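Local atomic coordinates of haloacid dehalogenase (Pseudomonas aeruginosa, PDB entry 3UMC), a protein that probably hydrolyses the carbon-halogen bond of L-2-haloacids, acting as a dehalogenase of the haloacid dehalogenase-like hydrolase superfamily. Residues I25-F30 against Y136-L141; V34-S39 against P219-P224; G128-K133 against G157-M162; A197-D202 against S227-A232. All blocks are in the same frame, centred on the assembly; numbering follows the deposited sequence.

Interaction 1: residues I25-F30 against Y136-L141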
loop_
_atom_site.group_PDB
_atom_site.type_symbol
_atom_site.label_atom_id
_atom_site.label_comp_id
_atom_site.label_asym_id
_atom_site.label_seq_id
_atom_site.Cartn_x
_atom_site.Cartn_y
_atom_site.Cartn_z
ATOM N N ILE A 25 -8.353 9.138 -4.278
ATOM C CA ILE A 25 -7.551 10.011 -5.064
ATOM C C ILE A 25 -6.227 9.329 -5.188
ATOM O O ILE A 25 -5.527 9.020 -4.191
ATOM C CB ILE A 25 -7.333 11.398 -4.408
ATOM C CG1 ILE A 25 -8.637 12.060 -4.065
ATOM C CG2 ILE A 25 -6.626 12.328 -5.345
ATOM C CD1 ILE A 25 -8.485 13.356 -3.321
ATOM N N LEU A 26 -5.850 9.127 -6.435
ATOM C CA LEU A 26 -4.530 8.651 -6.771
ATOM C C LEU A 26 -3.678 9.890 -7.051
ATOM O O LEU A 26 -4.108 10.842 -7.674
ATOM C CB LEU A 26 -4.612 7.837 -8.068
ATOM C CG LEU A 26 -5.492 6.589 -8.143
ATOM C CD1 LEU A 26 -5.559 6.060 -9.636
ATOM C CD2 LEU A 26 -4.939 5.563 -7.261
ATOM N N PHE A 27 -2.438 9.820 -6.663
ATOM C CA PHE A 27 -1.536 10.881 -6.898
ATOM C C PHE A 27 -0.289 10.423 -7.612
ATOM O O PHE A 27 0.364 9.533 -7.180
ATOM C CB PHE A 27 -1.023 11.424 -5.539
ATOM C CG PHE A 27 -2.024 12.140 -4.755
ATOM C CD1 PHE A 27 -2.113 13.508 -4.823
ATOM C CD2 PHE A 27 -2.858 11.457 -3.901
ATOM C CE1 PHE A 27 -2.976 14.176 -4.082
ATOM C CE2 PHE A 27 -3.776 12.157 -3.130
ATOM C CZ PHE A 27 -3.824 13.483 -3.211
ATOM N N ASP A 28 0.100 11.168 -8.624
ATOM C CA ASP A 28 1.479 11.199 -9.083
ATOM C C ASP A 28 2.388 11.766 -7.975
ATOM O O ASP A 28 1.913 12.546 -7.175
ATOM C CB ASP A 28 1.539 12.063 -10.362
ATOM C CG ASP A 28 2.955 12.215 -10.882
ATOM O OD1 ASP A 28 3.549 11.197 -11.232
ATOM O OD2 ASP A 28 3.485 13.359 -10.868
ATOM N N VAL A 29 3.680 11.387 -7.885
ATOM C CA VAL A 29 4.442 11.773 -6.686
ATOM C C VAL A 29 5.616 12.676 -7.018
ATOM O O VAL A 29 5.721 13.777 -6.443
ATOM C CB VAL A 29 4.940 10.598 -5.857
ATOM C CG1 VAL A 29 5.515 11.065 -4.586
ATOM C CG2 VAL A 29 3.793 9.617 -5.523
ATOM N N PHE A 30 6.472 12.243 -7.945
ATOM C CA PHE A 30 7.539 13.114 -8.430
ATOM C C PHE A 30 7.032 14.359 -9.099
ATOM O O PHE A 30 6.268 14.291 -10.040
ATOM C CB PHE A 30 8.487 12.382 -9.399
ATOM C CG PHE A 30 9.306 11.310 -8.730
ATOM C CD1 PHE A 30 9.550 11.333 -7.400
ATOM C CD2 PHE A 30 9.824 10.289 -9.434
ATOM C CE1 PHE A 30 10.298 10.340 -6.810
ATOM C CE2 PHE A 30 10.616 9.307 -8.814
ATOM C CZ PHE A 30 10.840 9.352 -7.528
ATOM N N TYR A 136 -11.263 10.751 1.693
ATOM C CA TYR A 136 -10.831 9.985 0.505
ATOM C C TYR A 136 -9.693 9.116 0.844
ATOM O O TYR A 136 -8.872 9.447 1.726
ATOM C CB TYR A 136 -10.376 10.898 -0.638
ATOM C CG TYR A 136 -11.363 11.960 -0.998
ATOM C CD1 TYR A 136 -12.482 11.655 -1.753
ATOM C CD2 TYR A 136 -11.207 13.264 -0.531
ATOM C CE1 TYR A 136 -13.426 12.619 -2.057
ATOM C CE2 TYR A 136 -12.130 14.240 -0.832
ATOM C CZ TYR A 136 -13.252 13.892 -1.568
ATOM O OH TYR A 136 -14.172 14.829 -1.862
ATOM N N TRP A 137 -9.663 7.951 0.227
ATOM C CA TRP A 137 -8.495 7.141 0.280
ATOM C C TRP A 137 -7.444 7.857 -0.548
ATOM O O TRP A 137 -7.722 8.363 -1.643
ATOM C CB TRP A 137 -8.729 5.759 -0.378
ATOM C CG TRP A 137 -9.571 4.823 0.412
ATOM C CD1 TRP A 137 -9.875 4.907 1.739
ATOM C CD2 TRP A 137 -10.198 3.634 -0.066
ATOM N NE1 TRP A 137 -10.655 3.835 2.107
ATOM C CE2 TRP A 137 -10.872 3.049 1.012
ATOM C CE3 TRP A 137 -10.211 2.982 -1.289
ATOM C CZ2 TRP A 137 -11.590 1.863 0.888
ATOM C CZ3 TRP A 137 -10.959 1.822 -1.419
ATOM C CH2 TRP A 137 -11.619 1.275 -0.333
ATOM N N LEU A 138 -6.236 7.802 -0.086
ATOM C CA LEU A 138 -5.106 8.398 -0.819
ATOM C C LEU A 138 -4.151 7.321 -1.225
ATOM O O LEU A 138 -3.682 6.531 -0.383
ATOM C CB LEU A 138 -4.347 9.436 0.039
ATOM C CG LEU A 138 -5.145 10.492 0.800
ATOM C CD1 LEU A 138 -4.215 11.508 1.532
ATOM C CD2 LEU A 138 -6.194 11.199 -0.125
ATOM N N ALA A 139 -3.810 7.293 -2.512
ATOM C CA ALA A 139 -2.819 6.308 -2.978
ATOM C C ALA A 139 -1.840 6.896 -3.974
ATOM O O ALA A 139 -2.193 7.724 -4.780
ATOM C CB ALA A 139 -3.567 5.072 -3.568
ATOM N N ALA A 140 -0.578 6.496 -3.854
ATOM C CA ALA A 140 0.455 6.856 -4.748
ATOM C C ALA A 140 0.250 6.095 -6.035
ATOM O O ALA A 140 0.020 4.890 -6.013
ATOM C CB ALA A 140 1.903 6.496 -4.137
ATOM N N LEU A 141 0.426 6.779 -7.155
ATOM C CA LEU A 141 0.469 6.135 -8.472
ATOM C C LEU A 141 1.716 6.563 -9.178
ATOM O O LEU A 141 1.708 7.512 -9.904
ATOM C CB LEU A 141 -0.765 6.503 -9.295
ATOM C CG LEU A 141 -1.072 5.637 -10.523
ATOM C CD1 LEU A 141 -1.823 4.320 -10.117
ATOM C CD2 LEU A 141 -1.914 6.495 -11.457
#

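Interaction 2: residues V34-S39 against P219-P224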
loop_
_atom_site.group_PDB
_atom_site.type_symbol
_atom_site.label_atom_id
_atom_site.label_comp_id
_atom_site.label_asym_id
_atom_site.label_seq_id
_atom_site.Cartn_x
_atom_site.Cartn_y
_atom_site.Cartn_z
ATOM N N VAL A 34 6.421 16.233 -4.503
ATOM C CA VAL A 34 7.783 16.439 -3.962
ATOM C C VAL A 34 8.691 17.060 -4.999
ATOM O O VAL A 34 8.558 16.850 -6.217
ATOM C CB VAL A 34 8.445 15.115 -3.450
ATOM C CG1 VAL A 34 7.643 14.499 -2.241
ATOM C CG2 VAL A 34 8.590 14.123 -4.593
ATOM N N ASP A 35 9.586 17.893 -4.513
ATOM C CA ASP A 35 10.515 18.646 -5.355
ATOM C C ASP A 35 11.785 17.859 -5.457
ATOM O O ASP A 35 12.716 18.043 -4.657
ATOM C CB ASP A 35 10.772 20.000 -4.695
ATOM C CG ASP A 35 11.732 20.906 -5.477
ATOM O OD1 ASP A 35 12.231 20.550 -6.592
ATOM O OD2 ASP A 35 11.965 21.971 -4.878
ATOM N N TRP A 36 11.866 17.012 -6.473
ATOM C CA TRP A 36 12.997 16.133 -6.634
ATOM C C TRP A 36 14.264 16.949 -6.994
ATOM O O TRP A 36 15.339 16.678 -6.507
ATOM C CB TRP A 36 12.684 15.030 -7.666
ATOM C CG TRP A 36 12.209 15.521 -8.935
ATOM C CD1 TRP A 36 10.883 15.751 -9.313
ATOM C CD2 TRP A 36 13.020 15.922 -10.045
ATOM N NE1 TRP A 36 10.840 16.263 -10.603
ATOM C CE2 TRP A 36 12.136 16.393 -11.065
ATOM C CE3 TRP A 36 14.414 15.975 -10.264
ATOM C CZ2 TRP A 36 12.605 16.895 -12.272
ATOM C CZ3 TRP A 36 14.887 16.459 -11.477
ATOM C CH2 TRP A 36 13.987 16.923 -12.465
ATOM N N ARG A 37 14.114 17.955 -7.845
ATOM C CA ARG A 37 15.251 18.661 -8.379
ATOM C C ARG A 37 16.044 19.363 -7.269
ATOM O O ARG A 37 17.298 19.166 -7.187
ATOM C CB ARG A 37 14.781 19.653 -9.432
ATOM C CG ARG A 37 15.875 20.488 -10.027
ATOM C CD ARG A 37 15.386 21.254 -11.215
ATOM N NE ARG A 37 16.506 21.765 -12.006
ATOM C CZ ARG A 37 17.121 22.921 -11.776
ATOM N NH1 ARG A 37 16.763 23.702 -10.777
ATOM N NH2 ARG A 37 18.118 23.295 -12.567
ATOM N N SER A 38 15.358 20.146 -6.423
ATOM C CA SER A 38 16.036 20.774 -5.265
ATOM C C SER A 38 16.719 19.752 -4.347
ATOM O O SER A 38 17.851 19.991 -3.837
ATOM C CB SER A 38 15.112 21.608 -4.361
ATOM O OG SER A 38 14.561 22.722 -5.026
ATOM N N SER A 39 16.017 18.644 -4.074
ATOM C CA SER A 39 16.539 17.630 -3.163
ATOM C C SER A 39 17.761 16.935 -3.754
ATOM O O SER A 39 18.694 16.597 -3.023
ATOM C CB SER A 39 15.456 16.590 -2.834
ATOM O OG SER A 39 14.379 17.223 -2.164
ATOM N N PRO A 219 5.154 24.978 -11.289
ATOM C CA PRO A 219 5.997 25.651 -12.288
ATOM C C PRO A 219 7.503 25.681 -11.976
ATOM O O PRO A 219 8.235 26.030 -12.850
ATOM C CB PRO A 219 5.414 27.061 -12.378
ATOM C CG PRO A 219 4.774 27.359 -10.974
ATOM C CD PRO A 219 4.238 25.907 -10.573
ATOM N N LEU A 220 7.927 25.217 -10.791
ATOM C CA LEU A 220 9.317 25.200 -10.325
ATOM C C LEU A 220 9.901 23.783 -10.337
ATOM O O LEU A 220 11.054 23.575 -9.987
ATOM C CB LEU A 220 9.382 25.844 -8.894
ATOM C CG LEU A 220 9.034 27.380 -8.929
ATOM C CD1 LEU A 220 9.214 28.132 -7.647
ATOM C CD2 LEU A 220 9.876 28.051 -10.001
ATOM N N GLU A 221 9.121 22.786 -10.741
ATOM C CA GLU A 221 9.634 21.419 -10.703
ATOM C C GLU A 221 11.006 21.296 -11.406
ATOM O O GLU A 221 11.930 20.631 -10.889
ATOM C CB GLU A 221 8.667 20.458 -11.374
ATOM C CG GLU A 221 9.090 19.039 -11.307
ATOM C CD GLU A 221 8.084 18.033 -11.918
ATOM O OE1 GLU A 221 6.949 18.383 -12.379
ATOM O OE2 GLU A 221 8.454 16.858 -11.844
ATOM N N TYR A 222 11.096 21.893 -12.595
ATOM C CA TYR A 222 12.235 21.728 -13.457
ATOM C C TYR A 222 13.179 22.938 -13.372
ATOM O O TYR A 222 14.103 23.068 -14.186
ATOM C CB TYR A 222 11.799 21.445 -14.898
ATOM C CG TYR A 222 11.354 20.015 -15.117
ATOM C CD1 TYR A 222 12.258 19.027 -15.399
ATOM C CD2 TYR A 222 10.013 19.645 -15.013
ATOM C CE1 TYR A 222 11.841 17.662 -15.609
ATOM C CE2 TYR A 222 9.607 18.320 -15.208
ATOM C CZ TYR A 222 10.525 17.329 -15.513
ATOM O OH TYR A 222 10.122 15.995 -15.691
ATOM N N GLY A 223 12.966 23.759 -12.356
ATOM C CA GLY A 223 13.730 24.971 -12.121
ATOM C C GLY A 223 13.183 26.216 -12.815
ATOM O O GLY A 223 12.180 26.142 -13.536
ATOM N N PRO A 224 13.866 27.371 -12.633
ATOM C CA PRO A 224 13.503 28.638 -13.323
ATOM C C PRO A 224 13.363 28.522 -14.859
ATOM O O PRO A 224 12.561 29.236 -15.435
ATOM C CB PRO A 224 14.637 29.591 -12.922
ATOM C CG PRO A 224 15.171 28.998 -11.581
ATOM C CD PRO A 224 15.089 27.513 -11.807
HETATM O O HOH W 1 11.426 19.192 -8.514
HETATM O O HOH W 2 12.655 22.808 -7.941
#

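Interaction 3: residues G128-K133 against G157-M162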
loop_
_atom_site.group_PDB
_atom_site.type_symbol
_atom_site.label_atom_id
_atom_site.label_comp_id
_atom_site.label_asym_id
_atom_site.label_seq_id
_atom_site.Cartn_x
_atom_site.Cartn_y
_atom_site.Cartn_z
ATOM N N GLY A 128 -2.175 19.323 2.858
ATOM C CA GLY A 128 -3.228 19.037 1.925
ATOM C C GLY A 128 -3.547 17.544 1.943
ATOM O O GLY A 128 -4.695 17.169 1.905
HETATM N N MSE A 129 -2.531 16.702 2.012
HETATM C CA MSE A 129 -2.821 15.260 2.056
HETATM C C MSE A 129 -3.613 14.925 3.352
HETATM O O MSE A 129 -4.594 14.155 3.310
HETATM C CB MSE A 129 -1.549 14.447 1.911
HETATM C CG MSE A 129 -0.992 14.389 0.490
HETATM SE SE MSE A 129 0.575 13.320 0.442
HETATM C CE MSE A 129 -0.283 11.518 0.399
ATOM N N HIS A 130 -3.201 15.531 4.484
ATOM C CA HIS A 130 -3.877 15.311 5.754
ATOM C C HIS A 130 -5.220 15.809 5.727
ATOM O O HIS A 130 -6.066 15.206 6.363
ATOM C CB HIS A 130 -3.118 15.890 6.956
ATOM C CG HIS A 130 -2.005 15.013 7.404
ATOM N ND1 HIS A 130 -2.235 13.745 7.879
ATOM C CD2 HIS A 130 -0.672 15.162 7.336
ATOM C CE1 HIS A 130 -1.073 13.180 8.163
ATOM N NE2 HIS A 130 -0.109 14.016 7.823
ATOM N N ALA A 131 -5.486 16.904 4.997
ATOM C CA ALA A 131 -6.856 17.333 4.829
ATOM C C ALA A 131 -7.724 16.342 3.980
ATOM O O ALA A 131 -8.880 16.038 4.316
ATOM C CB ALA A 131 -6.901 18.759 4.178
ATOM N N LEU A 132 -7.211 15.957 2.828
ATOM C CA LEU A 132 -7.939 15.109 1.904
ATOM C C LEU A 132 -8.200 13.735 2.483
ATOM O O LEU A 132 -9.178 13.102 2.114
ATOM C CB LEU A 132 -7.177 14.980 0.576
ATOM C CG LEU A 132 -7.029 16.258 -0.219
ATOM C CD1 LEU A 132 -5.824 16.231 -1.183
ATOM C CD2 LEU A 132 -8.345 16.590 -0.926
ATOM N N LYS A 133 -7.362 13.250 3.395
ATOM C CA LYS A 133 -7.449 11.861 3.821
ATOM C C LYS A 133 -8.744 11.566 4.629
ATOM O O LYS A 133 -9.180 10.380 4.775
ATOM C CB LYS A 133 -6.211 11.423 4.608
ATOM C CG LYS A 133 -6.315 11.778 6.060
ATOM C CD LYS A 133 -5.077 11.399 6.876
ATOM C CE LYS A 133 -5.037 12.173 8.258
ATOM N NZ LYS A 133 -3.829 11.798 9.040
ATOM N N GLY A 157 7.030 12.108 5.207
ATOM C CA GLY A 157 5.830 11.975 6.002
ATOM C C GLY A 157 4.506 11.866 5.203
ATOM O O GLY A 157 3.452 12.232 5.677
ATOM N N LEU A 158 4.539 11.366 3.994
ATOM C CA LEU A 158 3.309 11.242 3.211
ATOM C C LEU A 158 2.354 10.182 3.825
ATOM O O LEU A 158 2.721 9.018 4.035
ATOM C CB LEU A 158 3.719 10.907 1.785
ATOM C CG LEU A 158 4.731 11.851 1.108
ATOM C CD1 LEU A 158 4.823 11.507 -0.378
ATOM C CD2 LEU A 158 4.339 13.334 1.265
ATOM N N PRO A 159 1.143 10.572 4.180
ATOM C CA PRO A 159 0.200 9.664 4.832
ATOM C C PRO A 159 -0.695 8.926 3.794
ATOM O O PRO A 159 -1.852 9.248 3.698
ATOM C CB PRO A 159 -0.637 10.606 5.635
ATOM C CG PRO A 159 -0.792 11.825 4.622
ATOM C CD PRO A 159 0.635 11.951 4.115
ATOM N N TRP A 160 -0.133 7.907 3.127
ATOM C CA TRP A 160 -0.798 7.082 2.137
ATOM C C TRP A 160 -1.694 6.044 2.809
ATOM O O TRP A 160 -1.341 5.500 3.834
ATOM C CB TRP A 160 0.227 6.274 1.334
ATOM C CG TRP A 160 1.139 7.064 0.519
ATOM C CD1 TRP A 160 2.508 7.072 0.611
ATOM C CD2 TRP A 160 0.792 8.028 -0.472
ATOM N NE1 TRP A 160 3.033 7.933 -0.330
ATOM C CE2 TRP A 160 2.001 8.555 -0.984
ATOM C CE3 TRP A 160 -0.403 8.421 -1.055
ATOM C CZ2 TRP A 160 2.024 9.447 -2.023
ATOM C CZ3 TRP A 160 -0.378 9.268 -2.082
ATOM C CH2 TRP A 160 0.834 9.826 -2.551
ATOM N N ASP A 161 -2.840 5.789 2.234
ATOM C CA ASP A 161 -3.581 4.565 2.573
ATOM C C ASP A 161 -2.933 3.389 1.833
ATOM O O ASP A 161 -2.858 2.306 2.363
ATOM C CB ASP A 161 -4.989 4.670 2.104
ATOM C CG ASP A 161 -5.800 5.614 2.938
ATOM O OD1 ASP A 161 -6.213 5.162 4.015
ATOM O OD2 ASP A 161 -6.045 6.780 2.505
HETATM N N MSE A 162 -2.444 3.616 0.611
HETATM C CA MSE A 162 -1.911 2.533 -0.222
HETATM C C MSE A 162 -0.900 3.090 -1.220
HETATM O O MSE A 162 -0.979 4.258 -1.623
HETATM C CB MSE A 162 -3.091 1.926 -0.987
HETATM C CG MSE A 162 -2.812 0.710 -1.886
HETATM SE SE MSE A 162 -1.826 -0.752 -1.053
HETATM C CE MSE A 162 -1.552 -1.968 -2.649
#

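Interaction 4: residues A197-D202 against S227-A232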
loop_
_atom_site.group_PDB
_atom_site.type_symbol
_atom_site.label_atom_id
_atom_site.label_comp_id
_atom_site.label_asym_id
_atom_site.label_seq_id
_atom_site.Cartn_x
_atom_site.Cartn_y
_atom_site.Cartn_z
ATOM N N ALA A 197 -2.447 15.192 -10.538
ATOM C CA ALA A 197 -1.086 15.287 -11.076
ATOM C C ALA A 197 -0.713 16.675 -11.507
ATOM O O ALA A 197 -1.543 17.460 -11.843
ATOM C CB ALA A 197 -0.912 14.354 -12.329
ATOM N N ALA A 198 0.582 16.925 -11.584
ATOM C CA ALA A 198 1.124 18.159 -12.145
ATOM C C ALA A 198 1.442 18.044 -13.629
ATOM O O ALA A 198 2.002 18.973 -14.249
ATOM C CB ALA A 198 2.383 18.542 -11.369
ATOM N N HIS A 199 1.149 16.902 -14.237
ATOM C CA HIS A 199 1.625 16.670 -15.631
ATOM C C HIS A 199 0.415 16.296 -16.498
ATOM O O HIS A 199 -0.384 15.352 -16.161
ATOM C CB HIS A 199 2.792 15.654 -15.668
ATOM C CG HIS A 199 3.824 15.875 -14.605
ATOM N ND1 HIS A 199 3.966 15.046 -13.508
ATOM C CD2 HIS A 199 4.625 16.923 -14.382
ATOM C CE1 HIS A 199 4.893 15.534 -12.719
ATOM N NE2 HIS A 199 5.324 16.670 -13.241
ATOM N N ASN A 200 0.186 17.087 -17.535
ATOM C CA ASN A 200 -1.010 16.884 -18.365
ATOM C C ASN A 200 -1.034 15.515 -19.045
ATOM O O ASN A 200 -2.126 15.027 -19.260
ATOM C CB ASN A 200 -1.127 17.957 -19.456
ATOM C CG ASN A 200 -1.598 19.313 -18.894
ATOM O OD1 ASN A 200 -2.787 19.561 -18.701
ATOM N ND2 ASN A 200 -0.652 20.198 -18.666
ATOM N N TYR A 201 0.148 14.922 -19.382
ATOM C CA TYR A 201 0.177 13.644 -20.085
ATOM C C TYR A 201 -0.469 12.554 -19.226
ATOM O O TYR A 201 -1.126 11.665 -19.719
ATOM C CB TYR A 201 1.617 13.216 -20.499
ATOM C CG TYR A 201 2.260 12.399 -19.418
ATOM C CD1 TYR A 201 2.081 11.023 -19.382
ATOM C CD2 TYR A 201 2.952 13.016 -18.340
ATOM C CE1 TYR A 201 2.616 10.249 -18.316
ATOM C CE2 TYR A 201 3.502 12.261 -17.301
ATOM C CZ TYR A 201 3.322 10.879 -17.291
ATOM O OH TYR A 201 3.819 10.089 -16.269
ATOM N N ASP A 202 -0.300 12.660 -17.916
ATOM C CA ASP A 202 -0.829 11.687 -16.970
ATOM C C ASP A 202 -2.331 11.767 -16.841
ATOM O O ASP A 202 -3.065 10.755 -16.761
ATOM C CB ASP A 202 -0.172 11.967 -15.595
ATOM C CG ASP A 202 -0.090 10.732 -14.688
ATOM O OD1 ASP A 202 -0.458 9.604 -15.074
ATOM O OD2 ASP A 202 0.353 10.929 -13.546
ATOM N N SER A 227 9.364 25.071 -19.034
ATOM C CA SER A 227 8.465 25.432 -20.091
ATOM C C SER A 227 7.240 24.520 -20.236
ATOM O O SER A 227 6.338 24.868 -20.981
ATOM C CB SER A 227 9.251 25.406 -21.433
ATOM O OG SER A 227 9.627 24.055 -21.751
ATOM N N GLN A 228 7.255 23.331 -19.631
ATOM C CA GLN A 228 6.210 22.331 -19.783
ATOM C C GLN A 228 5.259 22.360 -18.565
ATOM O O GLN A 228 5.698 22.643 -17.439
ATOM C CB GLN A 228 6.784 20.931 -19.910
ATOM C CG GLN A 228 7.482 20.625 -21.225
ATOM C CD GLN A 228 6.518 20.262 -22.372
ATOM O OE1 GLN A 228 6.389 21.028 -23.348
ATOM N NE2 GLN A 228 5.827 19.096 -22.257
ATOM N N ASP A 229 3.971 22.075 -18.834
ATOM C CA ASP A 229 2.989 21.808 -17.813
ATOM C C ASP A 229 2.840 23.016 -16.898
ATOM O O ASP A 229 2.667 22.833 -15.708
ATOM C CB ASP A 229 3.332 20.538 -16.986
ATOM C CG ASP A 229 3.090 19.252 -17.769
ATOM O OD1 ASP A 229 2.027 19.169 -18.429
ATOM O OD2 ASP A 229 3.911 18.311 -17.699
ATOM N N LEU A 230 2.864 24.224 -17.494
ATOM C CA LEU A 230 2.658 25.458 -16.780
ATOM C C LEU A 230 1.172 25.677 -16.539
ATOM O O LEU A 230 0.791 26.346 -15.614
ATOM C CB LEU A 230 3.296 26.659 -17.504
ATOM C CG LEU A 230 4.818 26.595 -17.641
ATOM C CD1 LEU A 230 5.411 27.925 -18.215
ATOM C CD2 LEU A 230 5.468 26.266 -16.296
ATOM N N ALA A 231 0.346 25.072 -17.372
ATOM C CA ALA A 231 -1.065 25.237 -17.271
ATOM C C ALA A 231 -1.834 24.010 -17.719
ATOM O O ALA A 231 -1.277 23.078 -18.257
ATOM C CB ALA A 231 -1.525 26.497 -18.117
ATOM N N ALA A 232 -3.132 24.034 -17.468
ATOM C CA ALA A 232 -4.007 22.939 -17.859
ATOM C C ALA A 232 -4.248 22.997 -19.399
ATOM O O ALA A 232 -4.628 24.043 -19.947
ATOM C CB ALA A 232 -5.323 22.936 -17.068
HETATM O O HOH W 3 3.113 21.479 -13.466
HETATM O O HOH W 4 2.787 16.426 -19.474
#

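Interaction 1: residues I25-F30 against Y136-L141
Ile25 to Phe27 and Trp137 to Ala140 run side by side as parallel strands, their axes 4.7 Å apart at an angle of 24°, and Leu26 is in register with Ala139. Four backbone bonds alternate across them: Ile25 N to Trp137 O, Ala139 N to Ile25 O at 3.0 Å, Phe27 N to Ala139 O, and Leu141 N to Phe27 O at 2.8 Å. The last continues the pairing past the end of the strand at Ala140. Side chains alternate between the two faces of the sheet. On one, Leu26 reaches Ala139 with CD2 (4.0 Å to CB), while its CD1 meets both methyls of Leu141; helix 176-186 packs over this face. On the other lie Ile25, Phe27, Leu138 and Ala140, with Leu132 of helix 125-132 against the first three and Trp160 against Ala140. The Phe27 ring takes Leu138 CD2 at its edge, 4.0 Å from CE2, and carries Ile25 CG2 over one face. Ile25 CG1 lies beside its own backbone N (chi1 -55°), which brings CD1 within 3.9 Å of Tyr136 CD2. Beyond the strand, Val29 CG2 rests on Ala140 CB. The contact joins a central strand, 24-27, to its neighbour 137-140 in the parallel Rossmann-like sheet of the haloacid dehalogenase fold. Asp28, just past the end of the first strand, is in a position consistent with that of the nucleophilic aspartate of this family; Thr32 and Lys173 hold its carboxylate, and Lys173 also bonds Leu141 O. Apolar side chains thus bury both faces while the backbone groups between them are paired, with polar Asp28 placed at the strand end.

Interaction 2: residues V34-S39 against P219-P224
Trp36 points its indole N-H at the carboxylate of Glu221, NE1 to OE2 at 2.8 Å, in an almost straight bond that meets the anti lone pair of OE2 and lies in the ring plane. The contact joins the start of helix 36-50, at the entry to the helical cap, with a loop of the Rossmann-like core. Tyr222, next after Glu221, supplies a T-shaped stack: the benzo edge of Trp36 is turned to the face of Tyr222, planes at 77°, with CZ2 3.5 Å from Tyr222 CE1. Trp36 CG sits between the backbone N and the carbonyl carbon (chi1 53°), which swings the indole out to these two partners. Arg37 extends along the type I turn Leu220-Gly223, its CB 3.3 Å from Glu221 O, and lays one guanidinium face over Gly223 CA and Tyr222 O; its NE is salt-bridged to Asp62 of helix 57-67. Farther out, Glu221 OE1 is bonded to His199, so the carboxylate is held at both oxygens. Asp35 is the N-cap of helix 36-50, accepting from Ser38 N. One water bridges Asp35 OD1 and Glu221 O and accepts from Arg37 N; a second donates to Asp35 OD1 and to Leu220 O, at 2.7 Å from each.

Interaction 3: residues G128-K133 against G157-M162
Met129, a selenomethionine, reaches from helix 125-132 into the turn after helix 146-156 and drives its methyl against Trp160. CE stands over the face of the six-membered ring, 3.4 Å from its centroid and 15° off the normal, a CH-pi contact; SE lies behind it, 4.8 Å from the same centroid, completing a Met-aromatic pair. The bend at the end of the chain, chi3 80°, turns the methyl toward the indole. SE is also 3.9 Å from Leu158 CD2, and CB packs on Pro159 CG at 3.8 Å. This inner part is close and apolar, and Leu33 and Leu138 also touch Met129. The outer part is more open. Exposed His130 lays one ring face over Pro159, whose CG is 3.9 Å from the ring centroid, while Lys133 NZ donates to His130 ND1 in the ring plane. Pro159 therefore separates the two settings, wedged between Met129 and the imidazole at the centre of an inverse gamma turn. The turn leads into strand 162-163, outermost of the sheet within this chain; just before it, Asp161 forms a salt bridge with Arg154 of the second subunit. Dispersion and CH-pi contacts, rather than polar bonds, join helix to turn here, so the fit depends on the shapes of Met129, Pro159 and Trp160.

Interaction 4: residues A197-D202 against S227-A232
The loop at Asp229 passes close to the start of helix 200-208, with the CA atoms of His199 and Asp229 5.7 Å apart and Asp229 itself at positive phi. Its carboxylate is directed at the helix end. OD1 accepts twice: from Asn200 N at 2.9 Å, nearly straight but from well above the carboxylate plane, and from Asn200 ND2, which meets the anti lone pair of OD1, also at 2.9 Å. The Asn200 and Asp229 side chains run antiparallel alongside each other, amide and carboxylate planes 34° apart. The other hydrogen of ND2 goes to Ala231 O (3.0 Å), while Asn200 OD1 accepts from Trp236 and from the backbone of Glu233, so both ends of the amide are held. In the Rossmann-like core this is the turn where strand 193-197 passes into its helix, with His199 as N-cap; the negative charge of Asp229 there would probably interact favourably with the positive end of the helix dipole. Asp229 OD2 lies at the edge of the His199 ring, near its plane and 3.5 Å from His199 CB; the polar end of that imidazole has Glu221 as its partner. Two waters extend the join. One donates to Ala198 O and Asp229 O; the other accepts from Tyr201 N and donates to Asp229 OD2 at 2.8 Å.

How the interactions relate
From the N terminus, strand 24-27 enters the core and pairs with 137-140 in interaction 1, closing a loop that contains most of the helical cap. Interaction 2 opens just downstream, at 34-39, and closes only at 219-224, so it crosses interaction 1 and encloses interaction 3. Interaction 3 also crosses interaction 1, binding the helix before strand 137-140 to the turn before strand 162-163; Asp161 bonds to Leu138 between them. Interaction 4 begins after interactions 1 and 3 have closed and crosses interaction 2, with His199 to Glu221 as their link. His199 also packs on Asp28, so interactions 1, 2 and 4 converge at the C-terminal ends of the central strands.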